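Local coordinates for protein phage related exonuclease (Haemophilus somnus 129PT, PDB 3K93) that probably degrades DNA from its ends as a phage-type exonuclease of the PD-(D/E)XK nuclease superfamily, at residues 68-73 against 158-163; 57-62 against 114-119; 178-181 against 187-190. All coordinates share one frame; numbering follows the deposited sequence.

In the fold
All three contacts lie on one side of the chain and set helices against the loops and strand ends at one end of the mixed sheet of strands 101-103, 108-114, 152-158 and 189-195, which probably forms the nuclease core. Contacts 1 and 3 are buried; contact 2 lies at the surface. Contacts 2 and 3 both reach the second subunit, contact 2 through hydrogen bonds and contact 3 through packing. Contact 2 uses helix 59-66 and contact 1 the next helix, 68-79, against loops joined through Val158 and Ser115. Contact 3 adds helix 173-181, its Arg188 reaching Leu159. The chemistry differs: aliphatic-aromatic packing, then an edge-to-face ring pair and bridging water, then an arginine among backbone carbonyls.

Contact 1 (68-73 against 158-163); sequences EEQAIK and VLFPTP
The Phe160 ring meets helix 68-79 with one face and one edge. Over one face, near its rim, lies Gln70 OE1, 3.9 Å from Phe160 CD1. The two flat groups are inclined, with amide and ring planes 63° apart, which rules out parallel stacking. At the edge, close to the ring plane, Ala71 CA approaches Phe160 CE2 at 3.7 Å. Gln70 O lies beyond Phe160 CZ at 3.7 Å, displaced from the plane to the same side as the amide. The ring therefore runs up against the helix backbone between Gln70 and Ala71.

Two torsions explain this fit. Phe160 carries CG opposite its own carbonyl carbon (chi1 -64°), sending the ring toward the helix, while Gln70 continues extended beyond CG (chi2 -171°), long enough for OE1 to reach the rim of the face. The methyl of Ala71 adds a contact, CB 4.1 Å from Phe160 CE2. Ala71 CB is also 4.1 Å from Val158 CG2, but Val158 was modelled in two conformers and that second contact is less certain.

The contact thus sets helix 68-79 on the end of strand 152-158 and the loop after it. Ala71 additionally touches Thr112 and Cys114 of strand 108-114, and Thr112 belongs to the sodium site seen in this structure. The loop beside the ring is held separately: Lys63 NZ donates to Phe160 O and to Thr162 OG1.

The chemistry is largely van der Waals packing. With no donor-acceptor pair between the segments, they meet by the packing of an alanine and the helix backbone against a ring; Gln70 O near the CZ hydrogen may be slightly attractive, while OE1 over the face probably gains little electrostatically.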
# COMPACT_ATOMS: atom_id res chain seq x y z
N GLU A 68 -5.59 23.17 -18.22
CA GLU A 68 -5.77 24.24 -17.23
C GLU A 68 -6.66 25.33 -17.75
O GLU A 68 -7.56 25.77 -17.03
CB GLU A 68 -4.43 24.84 -16.87
CG GLU A 68 -4.48 25.80 -15.70
CD GLU A 68 -3.09 26.32 -15.41
OE1 GLU A 68 -2.57 27.12 -16.24
OE2 GLU A 68 -2.52 25.89 -14.37
N GLU A 69 -6.42 25.73 -19.00
CA GLU A 69 -7.21 26.78 -19.64
C GLU A 69 -8.67 26.37 -19.81
O GLU A 69 -9.56 27.10 -19.39
CB GLU A 69 -6.58 27.29 -20.97
CG GLU A 69 -5.28 26.60 -21.46
N GLN A 70 -8.91 25.20 -20.40
CA GLN A 70 -10.25 24.62 -20.49
C GLN A 70 -10.96 24.52 -19.15
O GLN A 70 -12.16 24.77 -19.08
CB GLN A 70 -10.19 23.21 -21.05
CG GLN A 70 -9.76 23.12 -22.48
CD GLN A 70 -9.95 21.73 -23.02
OE1 GLN A 70 -11.00 21.09 -22.79
NE2 GLN A 70 -8.94 21.23 -23.77
N ALA A 71 -10.24 24.14 -18.09
CA ALA A 71 -10.86 24.04 -16.77
C ALA A 71 -11.38 25.41 -16.33
O ALA A 71 -12.51 25.53 -15.85
CB ALA A 71 -9.88 23.47 -15.71
N ILE A 72 -10.54 26.44 -16.49
CA ILE A 72 -10.89 27.78 -16.06
C ILE A 72 -12.07 28.32 -16.86
O ILE A 72 -12.94 28.97 -16.29
CB ILE A 72 -9.68 28.72 -16.11
CG1 ILE A 72 -8.73 28.34 -14.97
CG2 ILE A 72 -10.12 30.20 -15.98
CD1 ILE A 72 -7.40 29.05 -15.03
N LYS A 73 -12.14 28.00 -18.15
CA LYS A 73 -13.29 28.37 -18.97
C LYS A 73 -14.55 27.69 -18.46
O LYS A 73 -15.57 28.33 -18.36
CB LYS A 73 -13.08 28.08 -20.48
CG LYS A 73 -12.31 29.23 -21.24
N VAL A 158 -13.26 18.63 -12.12
CA VAL A 158 -13.68 18.61 -13.51
C VAL A 158 -13.07 17.43 -14.26
O VAL A 158 -11.85 17.16 -14.16
CB VAL A 158 -13.33 19.93 -14.21
CG1 VAL A 158 -14.20 21.05 -13.66
CG2 VAL A 158 -11.87 20.26 -14.04
N LEU A 159 -13.91 16.69 -14.99
CA LEU A 159 -13.50 15.54 -15.79
C LEU A 159 -13.60 15.88 -17.26
O LEU A 159 -14.72 16.09 -17.79
CB LEU A 159 -14.39 14.30 -15.51
CG LEU A 159 -14.00 13.06 -16.31
CD1 LEU A 159 -12.55 12.61 -16.00
CD2 LEU A 159 -15.02 11.88 -16.11
N PHE A 160 -12.45 15.95 -17.91
CA PHE A 160 -12.38 16.06 -19.34
C PHE A 160 -11.77 14.77 -19.86
O PHE A 160 -11.09 14.06 -19.10
CB PHE A 160 -11.43 17.21 -19.75
CG PHE A 160 -11.88 18.58 -19.31
CD1 PHE A 160 -12.94 19.21 -19.93
CD2 PHE A 160 -11.21 19.26 -18.31
CE1 PHE A 160 -13.37 20.46 -19.55
CE2 PHE A 160 -11.64 20.56 -17.92
CZ PHE A 160 -12.72 21.14 -18.55
N PRO A 161 -11.93 14.49 -21.14
CA PRO A 161 -11.18 13.38 -21.74
C PRO A 161 -9.69 13.57 -21.58
O PRO A 161 -9.21 14.70 -21.62
CB PRO A 161 -11.54 13.45 -23.22
CG PRO A 161 -12.64 14.36 -23.34
CD PRO A 161 -12.72 15.22 -22.14
N THR A 162 -8.95 12.47 -21.42
CA THR A 162 -7.52 12.53 -21.27
C THR A 162 -6.90 12.82 -22.63
O THR A 162 -7.22 12.14 -23.58
CB THR A 162 -6.98 11.21 -20.66
OG1 THR A 162 -7.52 11.06 -19.34
CG2 THR A 162 -5.45 11.21 -20.55
N PRO A 163 -6.03 13.84 -22.74
CA PRO A 163 -5.35 14.13 -24.02
C PRO A 163 -4.56 12.92 -24.49
O PRO A 163 -3.91 12.26 -23.68
CB PRO A 163 -4.38 15.26 -23.66
CG PRO A 163 -4.82 15.81 -22.36
CD PRO A 163 -5.69 14.81 -21.69

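Contact 2 (57-62 against 114-119); sequences GNKYTQ and CSWDIG
Cys114, at the end of strand 108-114, reaches Tyr60 through one water. The water donates to Cys114 O at 2.8 Å and to Tyr60 O at 2.8 Å, joining two backbone carbonyls that could not bond to each other directly. Next along, Ser115 turns its side chain from helix 59-66 and hydrogen-bonds through OG to His121 ND1, while its carbonyl, like that of Trp116, accepts from Lys63 NZ.

Trp116 carries the direct contact. Its CG stands opposite the backbone N (chi1 180°), swinging the indole toward the first turn of the helix. Tyr60 presents an edge to the indole face in a T-shaped pair: the centroids of the Tyr60 ring and the Trp116 five-membered ring are 4.7 Å apart and the planes meet at 88°. The closest atoms are Tyr60 CD1 and Trp116 CD2, at 3.4 Å. On the same face, Lys59 CG makes a CH-pi contact 4.0 Å from the centroid of the Trp116 six-membered ring, 30° off its normal. That methylene also lies over the Tyr60 ring, so it fills the corner between the two aromatics. The lysine chain runs on past CZ2, and its NZ forms a salt bridge with Asp171. The helix turn beneath is N-capped by Asn58, whose OD1 accepts from Thr61 N at 3.1 Å.

Asp117 follows, with OD2 hydrogen-bonded to Tyr52 OH of the second subunit and OD1 to Ser120 N. Ile118 and Gly119 both offer carbonyls to Lys46 of that subunit. The loop thus lies between helix 59-66, packed on the indole, and helix 173-181, where Leu176 touches Trp116 and Leu179 and Val180 touch Ile118, just beyond strand 108-114.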
# COMPACT_ATOMS: atom_id res chain seq x y z
N GLY A 57 6.19 14.50 -10.63
CA GLY A 57 5.10 14.84 -11.53
C GLY A 57 5.01 13.75 -12.58
O GLY A 57 6.03 13.13 -12.94
N ASN A 58 3.79 13.55 -13.09
CA ASN A 58 3.42 12.35 -13.84
C ASN A 58 2.22 12.67 -14.77
O ASN A 58 1.77 13.80 -14.84
CB ASN A 58 3.05 11.27 -12.83
CG ASN A 58 2.00 11.75 -11.83
OD1 ASN A 58 1.10 12.51 -12.18
ND2 ASN A 58 2.13 11.32 -10.58
N LYS A 59 1.66 11.66 -15.44
CA LYS A 59 0.54 11.90 -16.36
C LYS A 59 -0.67 12.58 -15.67
O LYS A 59 -1.33 13.42 -16.25
CB LYS A 59 0.16 10.60 -17.10
CG LYS A 59 -0.42 9.51 -16.21
CD LYS A 59 -0.28 8.12 -16.84
CE LYS A 59 -0.96 7.05 -15.97
NZ LYS A 59 -1.16 5.79 -16.70
N TYR A 60 -0.92 12.24 -14.40
CA TYR A 60 -2.05 12.84 -13.65
C TYR A 60 -1.92 14.34 -13.52
O TYR A 60 -2.84 15.09 -13.85
CB TYR A 60 -2.23 12.15 -12.26
CG TYR A 60 -2.21 10.63 -12.35
CD1 TYR A 60 -3.12 9.97 -13.13
CD2 TYR A 60 -1.25 9.88 -11.69
CE1 TYR A 60 -3.11 8.59 -13.26
CE2 TYR A 60 -1.22 8.49 -11.81
CZ TYR A 60 -2.17 7.86 -12.60
OH TYR A 60 -2.15 6.50 -12.76
N THR A 61 -0.74 14.79 -13.08
CA THR A 61 -0.45 16.22 -12.93
C THR A 61 -0.26 16.89 -14.31
O THR A 61 -0.63 18.04 -14.49
CB THR A 61 0.81 16.48 -12.04
OG1 THR A 61 1.95 15.95 -12.69
CG2 THR A 61 0.69 15.81 -10.64
N GLN A 62 0.33 16.19 -15.28
CA GLN A 62 0.45 16.77 -16.60
C GLN A 62 -0.92 17.01 -17.25
O GLN A 62 -1.07 17.99 -17.97
CB GLN A 62 1.34 15.92 -17.51
CG GLN A 62 1.85 16.66 -18.79
CD GLN A 62 2.26 18.13 -18.56
OE1 GLN A 62 1.85 19.01 -19.31
NE2 GLN A 62 3.07 18.39 -17.52
N CYS A 114 -8.43 18.65 -12.24
CA CYS A 114 -8.73 17.89 -13.46
C CYS A 114 -8.56 16.42 -13.19
O CYS A 114 -7.46 15.91 -13.23
CB CYS A 114 -7.78 18.31 -14.59
SG CYS A 114 -8.17 19.96 -15.20
N SER A 115 -9.65 15.72 -12.92
CA SER A 115 -9.61 14.29 -12.64
C SER A 115 -9.01 13.47 -13.79
O SER A 115 -9.20 13.80 -14.98
CB SER A 115 -11.01 13.78 -12.34
OG SER A 115 -11.65 14.60 -11.36
N TRP A 116 -8.30 12.41 -13.45
CA TRP A 116 -7.75 11.52 -14.46
C TRP A 116 -8.82 10.74 -15.25
O TRP A 116 -8.83 10.75 -16.50
CB TRP A 116 -6.76 10.53 -13.82
CG TRP A 116 -6.17 9.59 -14.79
CD1 TRP A 116 -6.43 8.25 -14.88
CD2 TRP A 116 -5.24 9.90 -15.84
NE1 TRP A 116 -5.72 7.71 -15.92
CE2 TRP A 116 -4.98 8.69 -16.53
CE3 TRP A 116 -4.59 11.07 -16.26
CZ2 TRP A 116 -4.08 8.61 -17.62
CZ3 TRP A 116 -3.69 11.01 -17.35
CH2 TRP A 116 -3.45 9.79 -18.02
N ASP A 117 -9.71 10.07 -14.53
CA ASP A 117 -10.70 9.22 -15.16
C ASP A 117 -11.99 9.16 -14.35
O ASP A 117 -12.09 9.75 -13.28
CB ASP A 117 -10.09 7.81 -15.51
CG ASP A 117 -9.86 6.91 -14.34
OD1 ASP A 117 -10.25 7.25 -13.18
OD2 ASP A 117 -9.32 5.79 -14.61
N ILE A 118 -12.99 8.49 -14.92
CA ILE A 118 -14.31 8.37 -14.32
C ILE A 118 -14.19 7.79 -12.91
O ILE A 118 -14.84 8.24 -11.98
CB ILE A 118 -15.27 7.51 -15.21
CG1 ILE A 118 -15.58 8.27 -16.52
CG2 ILE A 118 -16.56 7.10 -14.44
CD1 ILE A 118 -16.09 7.39 -17.68
N GLY A 119 -13.33 6.80 -12.75
CA GLY A 119 -13.11 6.20 -11.45
C GLY A 119 -12.63 7.13 -10.36
O GLY A 119 -13.10 7.02 -9.21
O HOH W 1 -5.42 14.11 -13.74

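Contact 3 (178-181 against 187-190); sequences DLVE and RRIT
A helix-loop-strand connection leading from helix 173-181 into strand 189-195, outermost of the mixed core sheet within this chain, brings Val180 against Arg188. The contact is small and rests on these two residues, both buried. Val180 CG1 packs on the aliphatic part of the arginine, 3.7 Å from Arg188 CD, and the same methyl touches Leu159 and Pro161.

The polar end is arranged less simply. Val180 O comes within 3.2 Å of Arg188 NE, yet it lies over one face of the guanidinium, and the poor angle excludes a hydrogen bond. The N-H of NE is instead donated to Ile183 O, in the connecting loop, and NH1 donates to Leu159 O. After an extended chi2, the chain bends at chi3 (-79°), which turns the guanidinium toward these acceptors. Several carbonyl oxygens therefore gather round a buried guanidinium, which would probably favour its positive charge; the one above the face may contribute electrostatically without a bond.

The backbone O of Arg188 also accepts from Leu159 N, so the residue grips Leu159 twice. Beyond the CD contact, the same methyl also comes near the guanidinium, Val180 CG1 lying 4.0 Å from Arg188 NH1.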
# COMPACT_ATOMS: atom_id res chain seq x y z
N ASP A 178 -13.45 7.99 -24.83
CA ASP A 178 -14.79 7.71 -25.39
C ASP A 178 -15.92 7.74 -24.36
O ASP A 178 -16.95 8.40 -24.56
CB ASP A 178 -14.82 6.34 -26.08
CG ASP A 178 -13.80 6.21 -27.21
OD1 ASP A 178 -13.08 7.19 -27.51
OD2 ASP A 178 -13.69 5.12 -27.78
N LEU A 179 -15.73 7.03 -23.26
CA LEU A 179 -16.74 7.02 -22.20
C LEU A 179 -16.97 8.39 -21.58
O LEU A 179 -18.05 8.65 -21.12
CB LEU A 179 -16.34 6.06 -21.09
CG LEU A 179 -16.35 4.57 -21.39
CD1 LEU A 179 -15.94 3.84 -20.08
CD2 LEU A 179 -17.72 4.10 -21.97
N VAL A 180 -15.94 9.25 -21.56
CA VAL A 180 -16.05 10.56 -20.94
C VAL A 180 -16.84 11.53 -21.84
O VAL A 180 -17.69 12.29 -21.37
CB VAL A 180 -14.66 11.14 -20.63
CG1 VAL A 180 -14.77 12.58 -20.05
CG2 VAL A 180 -13.86 10.19 -19.67
N GLU A 181 -16.58 11.47 -23.13
CA GLU A 181 -17.27 12.28 -24.12
C GLU A 181 -18.76 11.97 -24.25
O GLU A 181 -19.49 12.78 -24.75
CB GLU A 181 -16.61 12.09 -25.48
CG GLU A 181 -15.30 12.78 -25.57
CD GLU A 181 -14.60 12.58 -26.92
OE1 GLU A 181 -15.04 11.72 -27.71
OE2 GLU A 181 -13.58 13.28 -27.15
N ARG A 187 -22.57 17.34 -16.16
CA ARG A 187 -22.42 16.29 -15.14
C ARG A 187 -20.98 15.97 -14.75
O ARG A 187 -20.73 15.15 -13.84
CB ARG A 187 -23.12 15.01 -15.58
CG ARG A 187 -24.66 15.13 -15.52
CD ARG A 187 -25.31 14.04 -16.28
NE ARG A 187 -26.76 14.18 -16.31
CZ ARG A 187 -27.59 13.29 -16.85
NH1 ARG A 187 -27.12 12.19 -17.42
NH2 ARG A 187 -28.90 13.49 -16.81
N ARG A 188 -20.02 16.60 -15.43
CA ARG A 188 -18.61 16.31 -15.20
C ARG A 188 -17.90 17.40 -14.41
O ARG A 188 -16.68 17.44 -14.39
CB ARG A 188 -17.90 16.04 -16.53
CG ARG A 188 -18.27 14.67 -17.07
CD ARG A 188 -17.49 14.30 -18.32
NE ARG A 188 -18.03 14.94 -19.52
CZ ARG A 188 -17.41 15.86 -20.27
NH1 ARG A 188 -16.20 16.32 -19.97
NH2 ARG A 188 -18.02 16.35 -21.34
N ILE A 189 -18.66 18.31 -13.79
CA ILE A 189 -18.10 19.28 -12.84
C ILE A 189 -18.84 19.06 -11.53
O ILE A 189 -20.05 19.05 -11.52
CB ILE A 189 -18.17 20.77 -13.36
CG1 ILE A 189 -17.64 21.73 -12.29
CG2 ILE A 189 -19.54 21.15 -13.80
CD1 ILE A 189 -17.34 23.14 -12.80
N THR A 190 -18.10 18.87 -10.45
CA THR A 190 -18.66 18.82 -9.11
C THR A 190 -17.88 19.79 -8.28
O THR A 190 -16.64 19.71 -8.24
CB THR A 190 -18.59 17.42 -8.48
OG1 THR A 190 -19.29 16.50 -9.30
CG2 THR A 190 -19.24 17.40 -7.06